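Local coordinates for putative nitrate transport protein (PDB 3MST) that probably serves in solute uptake as a two-lobed binding protein, perhaps for nitrate or a related small molecule, at residues E87-I92 and G131-V136; R91-R96 and Q115-D120; S82-E87 and T123-A128; A105-Y110 and E228-V233. One frame throughout, in Å; residues are numbered along the deposited sequence. Where two conformers were deposited one is given.

Contact 1: E87-I92 and G131-V136; sequences ESSGRI and GYSALV. With EDO (1,2-ethanediol), chain J.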
# COMPACT_ATOMS: atom_id res chain seq x y z
N GLU A 87 -11.47 -17.17 10.49
CA GLU A 87 -11.42 -17.33 9.04
C GLU A 87 -12.23 -18.50 8.49
O GLU A 87 -12.38 -18.60 7.27
CB GLU A 87 -9.98 -17.37 8.52
CG GLU A 87 -9.24 -16.07 8.64
CD GLU A 87 -7.87 -16.18 8.01
OE1 GLU A 87 -7.81 -16.26 6.74
OE2 GLU A 87 -6.87 -16.15 8.77
N SER A 88 -12.70 -19.38 9.36
CA SER A 88 -13.55 -20.48 8.95
C SER A 88 -15.03 -20.20 9.16
O SER A 88 -15.81 -21.15 9.13
CB SER A 88 -13.20 -21.72 9.77
OG SER A 88 -13.81 -21.63 11.04
N SER A 89 -15.40 -18.93 9.41
CA SER A 89 -16.78 -18.58 9.71
C SER A 89 -17.67 -18.30 8.51
O SER A 89 -18.85 -18.16 8.70
CB SER A 89 -16.79 -17.36 10.61
OG SER A 89 -16.30 -16.21 9.86
N GLY A 90 -17.11 -18.15 7.31
CA GLY A 90 -17.88 -17.87 6.11
C GLY A 90 -18.11 -16.43 5.69
O GLY A 90 -18.69 -16.15 4.64
N ARG A 91 -17.65 -15.49 6.53
CA ARG A 91 -17.72 -14.07 6.16
C ARG A 91 -16.41 -13.38 6.50
O ARG A 91 -15.83 -13.68 7.55
CB ARG A 91 -18.82 -13.33 6.94
CG ARG A 91 -20.19 -13.85 6.73
CD ARG A 91 -21.22 -12.96 7.44
NE ARG A 91 -22.55 -13.60 7.42
CZ ARG A 91 -23.58 -13.13 8.11
NH1 ARG A 91 -23.45 -12.03 8.83
NH2 ARG A 91 -24.75 -13.73 8.08
N ILE A 92 -15.97 -12.51 5.60
CA ILE A 92 -14.87 -11.58 5.88
C ILE A 92 -15.45 -10.17 5.72
O ILE A 92 -15.82 -9.74 4.64
CB ILE A 92 -13.66 -11.72 4.92
CG1 ILE A 92 -13.11 -13.14 4.92
CG2 ILE A 92 -12.58 -10.68 5.31
CD1 ILE A 92 -12.02 -13.41 3.83
N GLY A 131 -17.76 -13.55 16.01
CA GLY A 131 -17.42 -14.87 15.51
C GLY A 131 -17.18 -14.97 14.01
O GLY A 131 -16.89 -16.04 13.52
N TYR A 132 -17.35 -13.86 13.29
CA TYR A 132 -16.94 -13.78 11.89
C TYR A 132 -15.46 -13.40 11.83
O TYR A 132 -14.76 -13.47 12.83
CB TYR A 132 -17.88 -12.88 11.10
CG TYR A 132 -19.28 -13.49 10.95
CD1 TYR A 132 -19.47 -14.66 10.24
CD2 TYR A 132 -20.39 -12.92 11.55
CE1 TYR A 132 -20.72 -15.25 10.11
CE2 TYR A 132 -21.67 -13.48 11.39
CZ TYR A 132 -21.83 -14.63 10.65
OH TYR A 132 -23.08 -15.24 10.49
N SER A 133 -14.97 -13.11 10.63
CA SER A 133 -13.64 -12.57 10.44
C SER A 133 -13.71 -11.20 9.78
O SER A 133 -14.74 -10.79 9.28
CB SER A 133 -12.75 -13.54 9.62
OG SER A 133 -13.11 -13.50 8.24
N ALA A 134 -12.59 -10.48 9.80
CA ALA A 134 -12.51 -9.17 9.19
C ALA A 134 -11.07 -8.96 8.68
O ALA A 134 -10.13 -9.54 9.22
CB ALA A 134 -12.90 -8.05 10.13
N LEU A 135 -10.94 -8.08 7.70
CA LEU A 135 -9.65 -7.66 7.18
C LEU A 135 -9.65 -6.14 7.23
O LEU A 135 -10.46 -5.48 6.55
CB LEU A 135 -9.43 -8.16 5.77
CG LEU A 135 -8.01 -7.99 5.19
CD1 LEU A 135 -7.65 -6.55 4.87
CD2 LEU A 135 -6.96 -8.60 6.06
N VAL A 136 -8.79 -5.57 8.06
CA VAL A 136 -8.78 -4.13 8.30
C VAL A 136 -7.36 -3.62 8.27
O VAL A 136 -6.40 -4.35 8.48
CB VAL A 136 -9.43 -3.77 9.70
CG1 VAL A 136 -10.87 -4.25 9.75
CG2 VAL A 136 -8.62 -4.38 10.84
C1 EDO J . -22.75 -15.46 4.98
O1 EDO J . -22.59 -16.22 6.17
C2 EDO J . -22.08 -16.20 3.87
O2 EDO J . -22.76 -17.47 3.75
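R91 lies over the ring of Y132 where two parallel strands, 91-94 and 133-137, start side by side. They are neighbours in a five-stranded mixed sheet, whose strand order is consistent with one lobe of a type II periplasmic-binding-protein fold. The R91 chain is extended from CG to NE and runs across the ring. Its CD makes a CH-pi contact, 3.6 Å from the Y132 ring centroid and 15° off the normal. Further out the guanidinium stays almost parallel to the ring, the planes 8° apart, so that Y132 OH sits 3.2 Å above the guanidinium plane, over its centre. At the guanidinium edge, R91 NE donates to O1 of an ethanediol at 2.9 Å. S89 comes to the ring from another side: its OG lies at the ring edge, 3.5 Å from Y132 CD1. That hydroxyl is also hydrogen-bonded to D86 O. S133 places OG between its own N and carbonyl carbon (chi1 75°), and this turns the hydroxyl to the neighbouring strand. R91 O takes this bond, from S133 OG at 2.8 Å, beside the backbone bond from S133 N at 3.2 Å. The next pair is apolar. I92 and L135 run next to each other in the same direction, with I92 CG2 4.1 Å from L135 CB. I92 CG1 also rests against the bound hydroxyl, 3.3 Å from S133 OG.

Contact 2: R91-R96 and Q115-D120; sequences RIYTLR and QVINAD. With EDO (1,2-ethanediol), chain K; EDO (1,2-ethanediol), chain J.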
# COMPACT_ATOMS: atom_id res chain seq x y z
N ARG A 91 -17.65 -15.49 6.53
CA ARG A 91 -17.72 -14.07 6.16
C ARG A 91 -16.41 -13.38 6.50
O ARG A 91 -15.83 -13.68 7.55
CB ARG A 91 -18.82 -13.33 6.94
CG ARG A 91 -20.19 -13.85 6.73
CD ARG A 91 -21.22 -12.96 7.44
NE ARG A 91 -22.55 -13.60 7.42
CZ ARG A 91 -23.58 -13.13 8.11
NH1 ARG A 91 -23.45 -12.03 8.83
NH2 ARG A 91 -24.75 -13.73 8.08
N ILE A 92 -15.97 -12.51 5.60
CA ILE A 92 -14.87 -11.58 5.88
C ILE A 92 -15.45 -10.17 5.72
O ILE A 92 -15.82 -9.74 4.64
CB ILE A 92 -13.66 -11.72 4.92
CG1 ILE A 92 -13.11 -13.14 4.92
CG2 ILE A 92 -12.58 -10.68 5.31
CD1 ILE A 92 -12.02 -13.41 3.83
N TYR A 93 -15.54 -9.48 6.85
CA TYR A 93 -15.93 -8.07 6.86
C TYR A 93 -14.71 -7.22 6.51
O TYR A 93 -13.60 -7.55 6.96
CB TYR A 93 -16.47 -7.71 8.27
CG TYR A 93 -17.90 -8.18 8.49
CD1 TYR A 93 -18.15 -9.48 8.89
CD2 TYR A 93 -18.98 -7.37 8.15
CE1 TYR A 93 -19.45 -9.94 9.03
CE2 TYR A 93 -20.27 -7.83 8.29
CZ TYR A 93 -20.48 -9.13 8.72
OH TYR A 93 -21.76 -9.62 8.87
N THR A 94 -14.92 -6.16 5.74
CA THR A 94 -13.80 -5.27 5.40
C THR A 94 -14.33 -3.87 5.17
O THR A 94 -15.48 -3.56 5.53
CB THR A 94 -13.01 -5.86 4.22
OG1 THR A 94 -11.74 -5.21 4.10
CG2 THR A 94 -13.78 -5.79 2.92
N LEU A 95 -13.46 -3.02 4.65
CA LEU A 95 -13.76 -1.63 4.41
C LEU A 95 -14.50 -1.40 3.09
O LEU A 95 -15.02 -2.35 2.53
CB LEU A 95 -12.48 -0.81 4.58
CG LEU A 95 -11.88 -0.75 5.98
CD1 LEU A 95 -12.93 -0.39 7.01
CD2 LEU A 95 -11.09 -1.95 6.38
N ARG A 96 -14.66 -0.17 2.63
CA ARG A 96 -15.56 0.01 1.51
C ARG A 96 -15.00 -0.61 0.23
O ARG A 96 -13.80 -0.79 0.07
CB ARG A 96 -15.85 1.49 1.30
CG ARG A 96 -14.63 2.27 0.81
CD ARG A 96 -14.81 3.80 0.88
NE ARG A 96 -13.65 4.43 0.25
CZ ARG A 96 -12.54 4.75 0.89
NH1 ARG A 96 -12.45 4.54 2.19
NH2 ARG A 96 -11.53 5.30 0.24
N GLN A 115 -17.81 -15.16 2.05
CA GLN A 115 -18.36 -13.99 1.40
C GLN A 115 -17.80 -12.72 2.06
O GLN A 115 -17.60 -12.69 3.26
CB GLN A 115 -19.89 -13.93 1.48
CG GLN A 115 -20.57 -15.12 0.83
CD GLN A 115 -20.25 -15.22 -0.64
OE1 GLN A 115 -20.31 -14.22 -1.34
NE2 GLN A 115 -19.91 -16.44 -1.12
N VAL A 116 -17.49 -11.73 1.25
CA VAL A 116 -16.99 -10.42 1.70
C VAL A 116 -18.20 -9.52 1.96
O VAL A 116 -19.03 -9.34 1.07
CB VAL A 116 -16.00 -9.80 0.68
CG1 VAL A 116 -15.61 -8.36 1.10
CG2 VAL A 116 -14.80 -10.71 0.52
N ILE A 117 -18.20 -8.86 3.11
CA ILE A 117 -19.21 -7.84 3.46
C ILE A 117 -18.44 -6.53 3.71
O ILE A 117 -17.62 -6.44 4.61
CB ILE A 117 -19.99 -8.26 4.73
CG1 ILE A 117 -20.54 -9.71 4.63
CG2 ILE A 117 -21.10 -7.25 5.06
CD1 ILE A 117 -21.59 -9.91 3.55
N ASN A 118 -18.70 -5.54 2.84
CA ASN A 118 -18.07 -4.22 2.94
C ASN A 118 -18.80 -3.41 4.01
O ASN A 118 -20.05 -3.31 4.01
CB ASN A 118 -18.06 -3.53 1.58
CG ASN A 118 -17.30 -4.34 0.57
OD1 ASN A 118 -17.91 -5.12 -0.19
ND2 ASN A 118 -15.98 -4.28 0.62
N ALA A 119 -18.02 -2.78 4.88
CA ALA A 119 -18.53 -2.13 6.07
C ALA A 119 -17.52 -1.03 6.43
O ALA A 119 -16.93 -0.38 5.55
CB ALA A 119 -18.78 -3.12 7.25
N ASP A 120 -17.49 -0.70 7.69
CA ASP A 120 -16.52 0.25 8.25
C ASP A 120 -15.77 -0.41 9.39
O ASP A 120 -16.00 -1.56 9.77
CB ASP A 120 -17.24 1.53 8.68
CG ASP A 120 -18.22 1.36 9.79
OD1 ASP A 120 -18.17 0.37 10.55
OD2 ASP A 120 -19.07 2.28 9.93
C1 EDO K . -16.62 -13.86 -2.26
O1 EDO K . -17.47 -14.01 -3.40
C2 EDO K . -16.61 -12.39 -1.98
O2 EDO K . -17.93 -11.96 -1.61
C1 EDO J . -22.75 -15.46 4.98
O1 EDO J . -22.59 -16.22 6.17
C2 EDO J . -22.08 -16.20 3.87
O2 EDO J . -22.76 -17.47 3.75
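The side chain of N118 carries the strand pairing past its end: ND2 donates to L95 O at 2.9 Å. The bond is nearly straight (170°), lies in the N118 amide plane and points almost along the L95 C=O axis. D102 OD1 takes another bond from ND2, and K97 NZ binds OD1, so the amide is fixed from both ends. T94 CG2 lies alongside, 3.5 Å from N118 ND2. Before this point the backbones form a regular parallel ladder, from I92 N to Q115 O (2.9 Å) through to A119 N to T94 O. On one face I117 lies against the Y93 ring. Its CB is over the ring face, a CH-pi contact, while CG2 comes within 3.4 Å of Y93 CE2. The Y93 hydroxyl accepts from R91 NH1 at 2.9 Å. With an alanine in place of R91, Y93 OH would probably lose this donor and the Y132 ring the chain lying over it. On the outer edge of 115-118, the outermost strand of the sheet, V116 N binds O2 of an ethanediol at 2.9 Å. The pairing closes a beta-alpha-beta unit: strand 91-94, helix 100-112, strand 115-118.

Contact 3: S82-E87 and T123-A128; sequences SILGDE and TCIKMA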
# COMPACT_ATOMS: atom_id res chain seq x y z
N SER A 82 -4.53 -6.41 8.97
CA SER A 82 -4.68 -7.42 9.97
C SER A 82 -5.98 -8.19 9.74
O SER A 82 -6.98 -7.61 9.30
CB SER A 82 -4.80 -6.79 11.35
OG SER A 82 -3.50 -6.49 11.88
N ILE A 83 -5.92 -9.49 9.98
CA ILE A 83 -7.08 -10.36 9.96
C ILE A 83 -7.54 -10.55 11.41
O ILE A 83 -6.78 -10.95 12.28
CB ILE A 83 -6.74 -11.70 9.30
CG1 ILE A 83 -6.22 -11.52 7.88
CG2 ILE A 83 -7.96 -12.67 9.36
CD1 ILE A 83 -5.48 -12.79 7.34
N LEU A 84 -8.81 -10.28 11.64
CA LEU A 84 -9.48 -10.42 12.92
C LEU A 84 -10.42 -11.61 12.86
O LEU A 84 -10.98 -11.92 11.83
CB LEU A 84 -10.30 -9.19 13.24
CG LEU A 84 -9.63 -7.83 13.01
CD1 LEU A 84 -10.59 -6.70 13.46
CD2 LEU A 84 -8.27 -7.74 13.74
N GLY A 85 -10.62 -12.27 13.98
CA GLY A 85 -11.65 -13.27 14.06
C GLY A 85 -11.36 -14.60 13.41
O GLY A 85 -10.19 -15.00 13.22
N ASP A 86 -12.46 -15.26 13.04
CA ASP A 86 -12.44 -16.67 12.66
C ASP A 86 -12.59 -16.85 11.15
O ASP A 86 -13.66 -16.65 10.58
CB ASP A 86 -13.57 -17.38 13.41
CG ASP A 86 -13.65 -18.87 13.10
OD1 ASP A 86 -12.84 -19.43 12.32
OD2 ASP A 86 -14.59 -19.50 13.64
N GLU A 87 -11.47 -17.17 10.49
CA GLU A 87 -11.42 -17.33 9.04
C GLU A 87 -12.23 -18.50 8.49
O GLU A 87 -12.38 -18.60 7.27
CB GLU A 87 -9.98 -17.37 8.52
CG GLU A 87 -9.24 -16.07 8.64
CD GLU A 87 -7.87 -16.18 8.01
OE1 GLU A 87 -7.81 -16.26 6.74
OE2 GLU A 87 -6.87 -16.15 8.77
N THR A 123 -17.63 -1.69 12.57
CA THR A 123 -18.45 -2.88 12.26
C THR A 123 -17.59 -4.11 12.08
O THR A 123 -17.91 -5.21 12.57
CB THR A 123 -19.27 -2.65 11.01
OG1 THR A 123 -20.17 -1.58 11.26
CG2 THR A 123 -20.03 -3.95 10.59
N CYS A 124 -16.45 -3.93 11.43
CA CYS A 124 -15.52 -5.04 11.27
C CYS A 124 -15.06 -5.61 12.60
O CYS A 124 -15.03 -6.81 12.82
CB CYS A 124 -14.30 -4.59 10.48
SG CYS A 124 -14.60 -4.35 8.69
N ILE A 125 -14.69 -4.72 13.53
CA ILE A 125 -14.29 -5.17 14.83
C ILE A 125 -15.42 -5.93 15.54
O ILE A 125 -15.20 -6.98 16.14
CB ILE A 125 -13.77 -3.97 15.73
CG1 ILE A 125 -12.50 -3.37 15.13
CG2 ILE A 125 -13.59 -4.39 17.21
CD1 ILE A 125 -12.11 -2.06 15.76
N LYS A 126 -16.59 -5.35 15.55
CA LYS A 126 -17.73 -5.96 16.24
C LYS A 126 -18.05 -7.33 15.67
O LYS A 126 -18.24 -8.29 16.43
CB LYS A 126 -18.94 -5.03 16.14
CG LYS A 126 -20.17 -5.65 16.81
CD LYS A 126 -21.30 -4.67 16.95
CE LYS A 126 -21.98 -4.37 15.66
NZ LYS A 126 -23.15 -3.41 15.87
N MSE A 127 -18.13 -7.42 14.35
CA MSE A 127 -18.52 -8.70 13.77
C MSE A 127 -17.44 -9.78 13.91
O MSE A 127 -17.77 -10.97 14.04
CB MSE A 127 -19.03 -8.55 12.36
CG MSE A 127 -20.18 -7.57 12.16
SE MSE A 127 -21.75 -7.97 13.32
CE MSE A 127 -22.36 -9.60 12.40
N ALA A 128 -16.16 -9.39 13.90
CA ALA A 128 -15.12 -10.32 14.24
C ALA A 128 -15.24 -10.84 15.69
O ALA A 128 -15.11 -12.03 15.95
CB ALA A 128 -13.75 -9.75 13.94
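Within 123-128, the helical segment that faces L84 and G85, the shorter backbone bond is M127 N to T123 O, 2.8 Å. The next one, A128 N to C124 O at 3.0 Å, fixes the residue that carries most of the contact on the helix side. Both bonds stay within helix 121-129; no hydrogen bond crosses to strand 82-85. The strand and helix segments run at 43° to each other, and their axes approach to 7.6 Å. L84 points its CB at the helix. This CB meets the A128 methyl at 3.6 Å, a contact made close to both backbones. L84 CG is anti to its carbonyl carbon (chi1 -46°), and from there the side chain runs along the helix toward its preceding turn. Its CD1 ends 4.2 Å from I125 CG1, where the two side chains meet at a slant. The G85 backbone passes the same methyl, its N 4.0 Å from A128 CB. A CB on G85 would fall 3.1 Å from A128 CB, a distance that would probably be too tight. The positive phi of G85 (77°) also suits a residue without a side chain. Around the contact, L84 also touches V136 and S141, and I125 touches I140. C124 packs on A134 and V136 of the neighbouring strand. The contact across the segments is thus apolar and without directed bonds. Its spacing probably depends on shape, with a small alanine against a bare glycine where the chains come nearest.

Contact 4: A105-Y110 and E228-V233; sequences ARILAY and ELYSRV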
# COMPACT_ATOMS: atom_id res chain seq x y z
N ALA A 105 -9.43 -8.70 0.71
CA ALA A 105 -10.47 -9.56 1.30
C ALA A 105 -11.06 -10.50 0.26
O ALA A 105 -11.33 -11.67 0.53
CB ALA A 105 -11.59 -8.73 1.95
N ARG A 106 -11.32 -9.97 -0.93
CA ARG A 106 -11.85 -10.80 -2.03
C ARG A 106 -10.88 -11.87 -2.48
O ARG A 106 -11.30 -12.99 -2.80
CB ARG A 106 -12.26 -9.94 -3.21
CG ARG A 106 -13.52 -9.10 -2.92
CD ARG A 106 -13.88 -8.15 -4.03
NE ARG A 106 -14.04 -8.91 -5.30
CZ ARG A 106 -13.93 -8.44 -6.56
NH1 ARG A 106 -13.69 -7.17 -6.84
NH2 ARG A 106 -14.05 -9.30 -7.58
N ILE A 107 -9.59 -11.60 -2.46
CA ILE A 107 -8.59 -12.62 -2.79
C ILE A 107 -8.59 -13.70 -1.71
O ILE A 107 -8.67 -14.90 -1.99
CB ILE A 107 -7.17 -12.00 -2.94
CG1 ILE A 107 -7.17 -11.13 -4.20
CG2 ILE A 107 -6.06 -13.10 -2.84
CD1 ILE A 107 -6.03 -10.30 -4.35
N LEU A 108 -8.60 -13.28 -0.45
CA LEU A 108 -8.54 -14.17 0.66
C LEU A 108 -9.80 -15.02 0.76
O LEU A 108 -9.75 -16.21 1.20
CB LEU A 108 -8.34 -13.41 1.96
CG LEU A 108 -8.19 -14.24 3.23
CD1 LEU A 108 -7.08 -15.30 3.20
CD2 LEU A 108 -7.98 -13.30 4.45
N ALA A 109 -10.93 -14.42 0.41
CA ALA A 109 -12.23 -15.10 0.51
C ALA A 109 -12.27 -16.38 -0.32
O ALA A 109 -13.01 -17.31 0.02
CB ALA A 109 -13.33 -14.18 0.10
N TYR A 110 -11.51 -16.44 -1.40
CA TYR A 110 -11.47 -17.66 -2.21
C TYR A 110 -10.97 -18.84 -1.40
O TYR A 110 -11.53 -19.94 -1.42
CB TYR A 110 -10.57 -17.44 -3.46
CG TYR A 110 -10.51 -18.66 -4.32
CD1 TYR A 110 -11.55 -18.93 -5.22
CD2 TYR A 110 -9.48 -19.58 -4.21
CE1 TYR A 110 -11.53 -20.11 -6.01
CE2 TYR A 110 -9.44 -20.77 -4.98
CZ TYR A 110 -10.49 -21.01 -5.87
OH TYR A 110 -10.44 -22.20 -6.60
N GLU A 228 -0.71 -10.54 -11.90
CA GLU A 228 -1.56 -11.70 -12.14
C GLU A 228 -2.50 -11.94 -10.95
O GLU A 228 -3.68 -12.18 -11.16
CB GLU A 228 -0.73 -12.95 -12.39
CG GLU A 228 -0.01 -12.99 -13.74
CD GLU A 228 0.97 -14.20 -13.89
OE1 GLU A 228 1.36 -14.85 -12.85
OE2 GLU A 228 1.36 -14.50 -15.06
N LEU A 229 -1.98 -11.92 -9.73
CA LEU A 229 -2.82 -12.12 -8.55
C LEU A 229 -3.94 -11.12 -8.45
O LEU A 229 -5.13 -11.49 -8.32
CB LEU A 229 -1.96 -12.08 -7.27
CG LEU A 229 -2.73 -12.23 -5.95
CD1 LEU A 229 -3.40 -13.62 -5.85
CD2 LEU A 229 -1.77 -11.95 -4.76
N TYR A 230 -3.60 -9.84 -8.54
CA TYR A 230 -4.59 -8.81 -8.37
C TYR A 230 -5.53 -8.64 -9.57
O TYR A 230 -6.61 -8.15 -9.41
CB TYR A 230 -3.95 -7.49 -7.91
CG TYR A 230 -3.52 -7.54 -6.46
CD1 TYR A 230 -4.47 -7.35 -5.45
CD2 TYR A 230 -2.23 -7.79 -6.08
CE1 TYR A 230 -4.11 -7.43 -4.11
CE2 TYR A 230 -1.85 -7.88 -4.72
CZ TYR A 230 -2.81 -7.69 -3.73
OH TYR A 230 -2.45 -7.73 -2.41
N SER A 231 -5.14 -9.14 -10.74
CA SER A 231 -6.09 -9.15 -11.85
C SER A 231 -7.31 -10.04 -11.59
O SER A 231 -8.32 -9.88 -12.27
CB SER A 231 -5.42 -9.59 -13.15
OG SER A 231 -4.52 -8.62 -13.60
N ARG A 232 -7.22 -10.94 -10.61
CA ARG A 232 -8.40 -11.73 -10.21
C ARG A 232 -9.55 -10.84 -9.83
O ARG A 232 -10.72 -11.19 -10.03
CB ARG A 232 -8.11 -12.67 -9.04
CG ARG A 232 -7.13 -13.75 -9.30
CD ARG A 232 -6.86 -14.52 -8.06
NE ARG A 232 -5.93 -15.59 -8.31
CZ ARG A 232 -5.49 -16.45 -7.41
NH1 ARG A 232 -5.94 -16.44 -6.16
NH2 ARG A 232 -4.60 -17.37 -7.77
N VAL A 233 -9.24 -9.68 -9.28
CA VAL A 233 -10.24 -8.75 -8.76
C VAL A 233 -10.27 -7.35 -9.44
O VAL A 233 -11.27 -6.65 -9.29
CB VAL A 233 -10.14 -8.61 -7.22
CG1 VAL A 233 -10.40 -9.96 -6.58
CG2 VAL A 233 -8.77 -8.04 -6.80
O HOH W 1 -14.06 -7.89 -10.08
O HOH W 2 -8.23 -15.31 -4.88
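The helix of a beta-alpha-beta unit, 100-112, here meets residues 228-233, in the last part of the chain. The five-stranded lobe is thereby joined to the C-terminal part of the chain, which follows strand 215-217 of the other sheet. I107 is central to the contact, and its branches go to three partners. CD1 reaches the Y230 ring obliquely, 3.5 Å from Y230 CE1, with the side chains roughly perpendicular. CG2 lies 4.1 Å from L229 CD1, and CG1 lies 4.2 Å from V233 CG1. Replacing I107 by an alanine would probably open a gap between L229, Y230 and V233 and leave the Y230 ring without the methyl beside it. M150 of helix 146-152 touches both I107 and L229. The Y230 hydroxyl is held by N104 and also bonds an unidentified ligand. R106 covers the outer side. Its chain bends at the third torsion (chi3 56°), and this lays the guanidinium over V233, with V233 CG1 3.7 Å above the plane and over its centre. The two side chains run antiparallel past one another. A water at the guanidinium edge accepts from R106 NH2 at 2.9 Å and donates to V233 O at 3.2 Å. A second water donates to I107 O at 3.0 Å and accepts from R232 NH1 at 2.9 Å, lying in the R232 guanidinium plane.

Overall arrangement
Contacts 1, 2 and 3 form one cluster in the five-stranded sheet. Contacts 1 and 2 share R91 and I92, use the two sides of strand 91-94, and have centres about 9 Å apart. They are tied where T94 OG1 meets L135 O at 2.8 Å. Contact 3 is about 6 Å from contact 1, centre to centre, and adds helix 121-129, whose C124 and M127 also pack on Y93. Contact 4 lies on another face of the sheet, about 14 Å from contact 2 and 19 Å from contact 3 between centres. I92, T94 and V116 reach its helix. An unidentified ligand near Y230 may mark a pocket beside contact 4.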